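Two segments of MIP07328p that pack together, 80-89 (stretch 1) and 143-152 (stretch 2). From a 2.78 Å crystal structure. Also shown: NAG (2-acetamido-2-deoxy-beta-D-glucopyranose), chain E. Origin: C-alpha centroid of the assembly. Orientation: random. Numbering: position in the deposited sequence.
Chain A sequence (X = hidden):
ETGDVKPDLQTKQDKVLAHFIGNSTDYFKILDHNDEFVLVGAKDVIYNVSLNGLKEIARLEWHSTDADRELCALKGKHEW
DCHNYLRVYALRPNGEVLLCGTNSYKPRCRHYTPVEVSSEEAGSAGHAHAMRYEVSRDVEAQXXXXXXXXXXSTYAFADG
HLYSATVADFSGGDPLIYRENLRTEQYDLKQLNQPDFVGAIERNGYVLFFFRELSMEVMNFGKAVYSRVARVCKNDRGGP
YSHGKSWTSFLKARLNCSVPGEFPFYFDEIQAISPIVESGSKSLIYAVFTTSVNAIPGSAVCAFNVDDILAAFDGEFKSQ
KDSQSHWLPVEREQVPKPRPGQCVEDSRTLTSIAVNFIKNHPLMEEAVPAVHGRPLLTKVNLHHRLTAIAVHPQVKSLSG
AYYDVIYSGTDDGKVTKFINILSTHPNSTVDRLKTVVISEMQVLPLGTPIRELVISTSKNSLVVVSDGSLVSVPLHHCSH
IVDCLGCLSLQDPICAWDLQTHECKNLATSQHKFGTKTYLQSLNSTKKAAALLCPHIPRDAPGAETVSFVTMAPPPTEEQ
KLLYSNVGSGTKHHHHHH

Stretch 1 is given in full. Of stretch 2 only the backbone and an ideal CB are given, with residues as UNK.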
# COMPACT_ATOMS: atom_id res chain seq x y z
N TRP A 80 24.37 12.39 1.59
CA TRP A 80 23.49 11.23 1.63
C TRP A 80 22.46 11.26 0.51
O TRP A 80 21.96 10.21 0.10
CB TRP A 80 22.80 11.13 2.99
CG TRP A 80 22.01 12.36 3.36
CD1 TRP A 80 22.51 13.53 3.85
CD2 TRP A 80 20.59 12.52 3.27
NE1 TRP A 80 21.48 14.42 4.07
CE2 TRP A 80 20.30 13.82 3.72
CE3 TRP A 80 19.55 11.70 2.85
CZ2 TRP A 80 18.99 14.32 3.76
CZ3 TRP A 80 18.25 12.19 2.90
CH2 TRP A 80 17.99 13.49 3.35
N ASP A 81 22.16 12.45 -0.01
CA ASP A 81 21.27 12.56 -1.15
C ASP A 81 21.97 12.23 -2.46
O ASP A 81 21.35 11.68 -3.38
CB ASP A 81 20.66 13.96 -1.22
CG ASP A 81 19.43 14.10 -0.35
OD1 ASP A 81 18.69 13.11 -0.17
OD2 ASP A 81 19.18 15.23 0.14
N CYS A 82 23.27 12.55 -2.57
CA CYS A 82 24.02 12.36 -3.81
C CYS A 82 24.54 10.92 -3.88
O CYS A 82 25.74 10.64 -3.82
CB CYS A 82 25.14 13.38 -3.91
SG CYS A 82 24.56 15.09 -4.01
N HIS A 83 23.59 9.99 -4.02
CA HIS A 83 23.88 8.59 -4.25
C HIS A 83 22.87 8.07 -5.28
O HIS A 83 22.04 8.82 -5.79
CB HIS A 83 23.82 7.78 -2.95
CG HIS A 83 25.09 7.83 -2.16
ND1 HIS A 83 26.11 6.92 -2.32
CD2 HIS A 83 25.49 8.68 -1.18
CE1 HIS A 83 27.09 7.21 -1.49
NE2 HIS A 83 26.74 8.27 -0.78
N ASN A 84 22.95 6.78 -5.57
CA ASN A 84 22.07 6.14 -6.54
C ASN A 84 21.18 5.14 -5.80
O ASN A 84 21.53 3.97 -5.65
CB ASN A 84 22.87 5.46 -7.65
CG ASN A 84 21.98 4.91 -8.75
OD1 ASN A 84 20.86 5.38 -8.96
ND2 ASN A 84 22.47 3.89 -9.45
N TYR A 85 20.03 5.61 -5.34
CA TYR A 85 19.05 4.77 -4.66
C TYR A 85 18.17 4.11 -5.72
O TYR A 85 17.41 4.79 -6.41
CB TYR A 85 18.22 5.58 -3.68
CG TYR A 85 19.02 6.20 -2.56
CD1 TYR A 85 19.62 7.45 -2.70
CD2 TYR A 85 19.19 5.54 -1.35
CE1 TYR A 85 20.35 8.01 -1.68
CE2 TYR A 85 19.92 6.10 -0.32
CZ TYR A 85 20.50 7.33 -0.49
OH TYR A 85 21.23 7.89 0.53
N LEU A 86 18.28 2.79 -5.85
CA LEU A 86 17.47 2.07 -6.82
C LEU A 86 16.03 1.97 -6.32
O LEU A 86 15.79 1.60 -5.16
CB LEU A 86 18.04 0.68 -7.08
CG LEU A 86 19.25 0.62 -8.01
CD1 LEU A 86 20.54 1.02 -7.31
CD2 LEU A 86 19.38 -0.77 -8.63
N ARG A 87 15.08 2.31 -7.18
CA ARG A 87 13.69 2.43 -6.77
C ARG A 87 12.68 1.81 -7.73
O ARG A 87 11.49 1.81 -7.40
CB ARG A 87 13.33 3.92 -6.56
CG ARG A 87 13.92 4.54 -5.31
CD ARG A 87 13.25 3.98 -4.07
NE ARG A 87 13.76 4.59 -2.84
CZ ARG A 87 14.72 4.07 -2.09
NH1 ARG A 87 15.29 2.92 -2.43
NH2 ARG A 87 15.12 4.69 -0.99
N VAL A 88 13.10 1.31 -8.89
CA VAL A 88 12.17 0.78 -9.88
C VAL A 88 12.74 -0.52 -10.43
O VAL A 88 13.86 -0.55 -10.95
CB VAL A 88 11.92 1.77 -11.04
CG1 VAL A 88 11.02 1.14 -12.09
CG2 VAL A 88 11.30 3.06 -10.51
N TYR A 89 11.96 -1.60 -10.32
CA TYR A 89 12.31 -2.89 -10.91
C TYR A 89 11.11 -3.46 -11.65
O TYR A 89 9.97 -3.34 -11.18
CB TYR A 89 12.79 -3.90 -9.86
CG TYR A 89 12.78 -5.33 -10.35
CD1 TYR A 89 13.76 -5.80 -11.21
CD2 TYR A 89 11.78 -6.21 -9.96
CE1 TYR A 89 13.75 -7.11 -11.67
CE2 TYR A 89 11.76 -7.52 -10.41
CZ TYR A 89 12.74 -7.96 -11.26
OH TYR A 89 12.72 -9.26 -11.71
N UNK A 143 10.52 11.70 -14.97
CA UNK A 143 9.12 11.33 -14.93
C UNK A 143 8.86 9.85 -14.73
O UNK A 143 7.72 9.48 -14.42
CB UNK A 143 8.44 11.78 -16.23
N UNK A 144 9.86 9.00 -14.90
CA UNK A 144 9.71 7.56 -14.68
C UNK A 144 10.30 7.10 -13.36
O UNK A 144 9.94 6.01 -12.89
CB UNK A 144 10.37 6.79 -15.82
N UNK A 145 11.19 7.88 -12.76
CA UNK A 145 11.88 7.52 -11.53
C UNK A 145 12.04 8.77 -10.68
O UNK A 145 12.25 9.87 -11.22
CB UNK A 145 13.24 6.88 -11.82
N UNK A 146 11.95 8.65 -9.35
CA UNK A 146 12.10 9.83 -8.50
C UNK A 146 13.56 10.27 -8.41
O UNK A 146 14.49 9.55 -8.76
CB UNK A 146 11.55 9.55 -7.10
N UNK A 147 13.73 11.50 -7.92
CA UNK A 147 15.06 12.08 -7.75
C UNK A 147 15.65 11.80 -6.38
O UNK A 147 16.87 11.75 -6.24
CB UNK A 147 15.00 13.59 -7.98
N UNK A 148 14.80 11.63 -5.37
CA UNK A 148 15.21 11.49 -3.98
C UNK A 148 14.76 10.14 -3.42
O UNK A 148 13.76 9.58 -3.88
CB UNK A 148 14.64 12.63 -3.14
N UNK A 149 15.48 9.60 -2.44
CA UNK A 149 15.03 8.36 -1.79
C UNK A 149 13.73 8.51 -1.01
O UNK A 149 13.25 7.51 -0.47
CB UNK A 149 16.12 7.85 -0.84
N UNK A 150 13.17 9.71 -0.93
CA UNK A 150 11.91 9.91 -0.22
C UNK A 150 10.82 9.03 -0.80
O UNK A 150 10.63 8.97 -2.02
CB UNK A 150 11.49 11.38 -0.28
N UNK A 151 10.11 8.32 0.09
CA UNK A 151 9.06 7.39 -0.32
C UNK A 151 7.74 8.13 -0.57
O UNK A 151 6.71 7.88 0.06
CB UNK A 151 8.87 6.31 0.74
N UNK A 152 7.79 9.07 -1.51
CA UNK A 152 6.63 9.85 -1.92
C UNK A 152 6.04 9.39 -3.25
O UNK A 152 4.97 9.88 -3.63
CB UNK A 152 7.01 11.33 -2.01
C1 NAG E . 7.23 13.96 -3.28
C2 NAG E . 8.19 15.09 -2.83
C3 NAG E . 7.45 16.43 -2.71
C4 NAG E . 6.65 16.73 -3.96
C5 NAG E . 5.72 15.57 -4.26
C6 NAG E . 4.90 15.76 -5.52
C7 NAG E . 8.24 14.61 -0.41
C8 NAG E . 9.11 14.26 0.76
N2 NAG E . 8.86 14.75 -1.59
O3 NAG E . 8.40 17.46 -2.48
O4 NAG E . 5.89 17.92 -3.78
O5 NAG E . 6.50 14.38 -4.44
O6 NAG E . 4.53 17.12 -5.69
O7 NAG E . 7.02 14.75 -0.28

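Position 143 lies out of reach of stretch 1; phi is 85° and psi -14°, a region that favours a residue without a CB. The deposited residue is Gly143.

At 144 the CA-to-CB bond runs sideways and the ideal CB has nothing of stretch 1 within 5.5 Å, so many side chains would do. Leu144 occupies it; its backbone O lies 4.0 Å from Val88 CG2.

Position 145 also points sideways, but its ideal CB is 4.5 Å from Val88 CG2. A small or medium apolar side chain suits this. Cys145 (chi1 t) supplies it, SG resting 4.1 Å from Val88 CG2 and 4.5 Å from Arg87 CB.

At 146 CA-to-CB points toward stretch 1, yet the ideal CB touches nothing there; the phi of -74° admits proline as well as a compact aliphatic residue. Pro146 fills part of the gap, its CG coming 4.3 Å from Arg87 CB, so the ring packs on the aliphatic root of the arginine.

Position 147 is out of reach and leaves the choice open; it is Tyr147.

At 148 the bond is sideways and the ideal CB stands 5.0 Å from Asp81 OD1. A small polar residue would fit beside that carboxylate. Ser148 places OG 4.2 Å from Asp81 OD1, too far to bond; instead the OG of Ser148 accepts a weak hydrogen bond from the backbone N of position 150 (3.3 Å).

At 149 the ideal CB sits 3.8 Å from Tyr85 CG and 3.3 Å from Arg87 NH2, offering an aromatic face with a guanidinium beside it. A compact aliphatic residue suits such a slot, and phi of -65° allows proline. Stretch 1 covers 100 Å² of Pro149, the largest area in stretch 2. Its CB stands 3.8 Å from the centroid of the Tyr85 ring, 14° off the normal, a CH-pi contact. Its backbone O accepts a weak but nearly straight hydrogen bond from Arg87 NH2 (3.4 Å).

At 150 CB points away, so stretch 1 sets no demand; the residue is Ala150.

Position 151 points sideways with an empty ideal CB, but a long side chain could return to the guanidinium. An aromatic or a polar residue could serve. His151 reaches back, CE1 lying 3.8 Å from Arg87 NH2, over one face of the guanidinium.

Position 152 is out of reach, but NAG C1 lies close to its CB, which calls for a glycan-bearing asparagine: Asn152 ND2 is bonded to NAG C1 at 1.4 Å.

Stretch 2 143-152: GLCPYSPAHN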
# COMPACT_ATOMS: atom_id res chain seq x y z
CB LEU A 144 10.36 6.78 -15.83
CG LEU A 144 9.67 6.87 -17.19
CD1 LEU A 144 10.51 6.19 -18.26
CD2 LEU A 144 8.30 6.23 -17.12
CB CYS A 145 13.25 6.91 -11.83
SG CYS A 145 14.04 6.08 -10.44
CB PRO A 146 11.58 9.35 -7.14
CG PRO A 146 11.79 7.88 -7.16
CD PRO A 146 11.54 7.46 -8.58
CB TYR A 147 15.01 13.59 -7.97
CG TYR A 147 14.77 14.03 -9.40
CD1 TYR A 147 13.54 13.85 -10.01
CD2 TYR A 147 15.78 14.64 -10.13
CE1 TYR A 147 13.32 14.25 -11.31
CE2 TYR A 147 15.57 15.05 -11.43
CZ TYR A 147 14.34 14.85 -12.02
OH TYR A 147 14.12 15.26 -13.32
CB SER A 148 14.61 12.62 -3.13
OG SER A 148 14.89 12.45 -1.76
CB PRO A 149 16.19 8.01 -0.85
CG PRO A 149 16.92 9.30 -0.64
CD PRO A 149 16.80 10.02 -1.95
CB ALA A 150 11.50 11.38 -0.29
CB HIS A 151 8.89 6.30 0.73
CG HIS A 151 10.16 5.60 1.09
ND1 HIS A 151 10.74 4.63 0.28
CD2 HIS A 151 10.97 5.71 2.17
CE1 HIS A 151 11.85 4.19 0.85
NE2 HIS A 151 12.01 4.83 1.99
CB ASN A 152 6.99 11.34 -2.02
CG ASN A 152 8.02 11.61 -3.10
OD1 ASN A 152 8.78 10.71 -3.47
ND2 ASN A 152 8.06 12.83 -3.63
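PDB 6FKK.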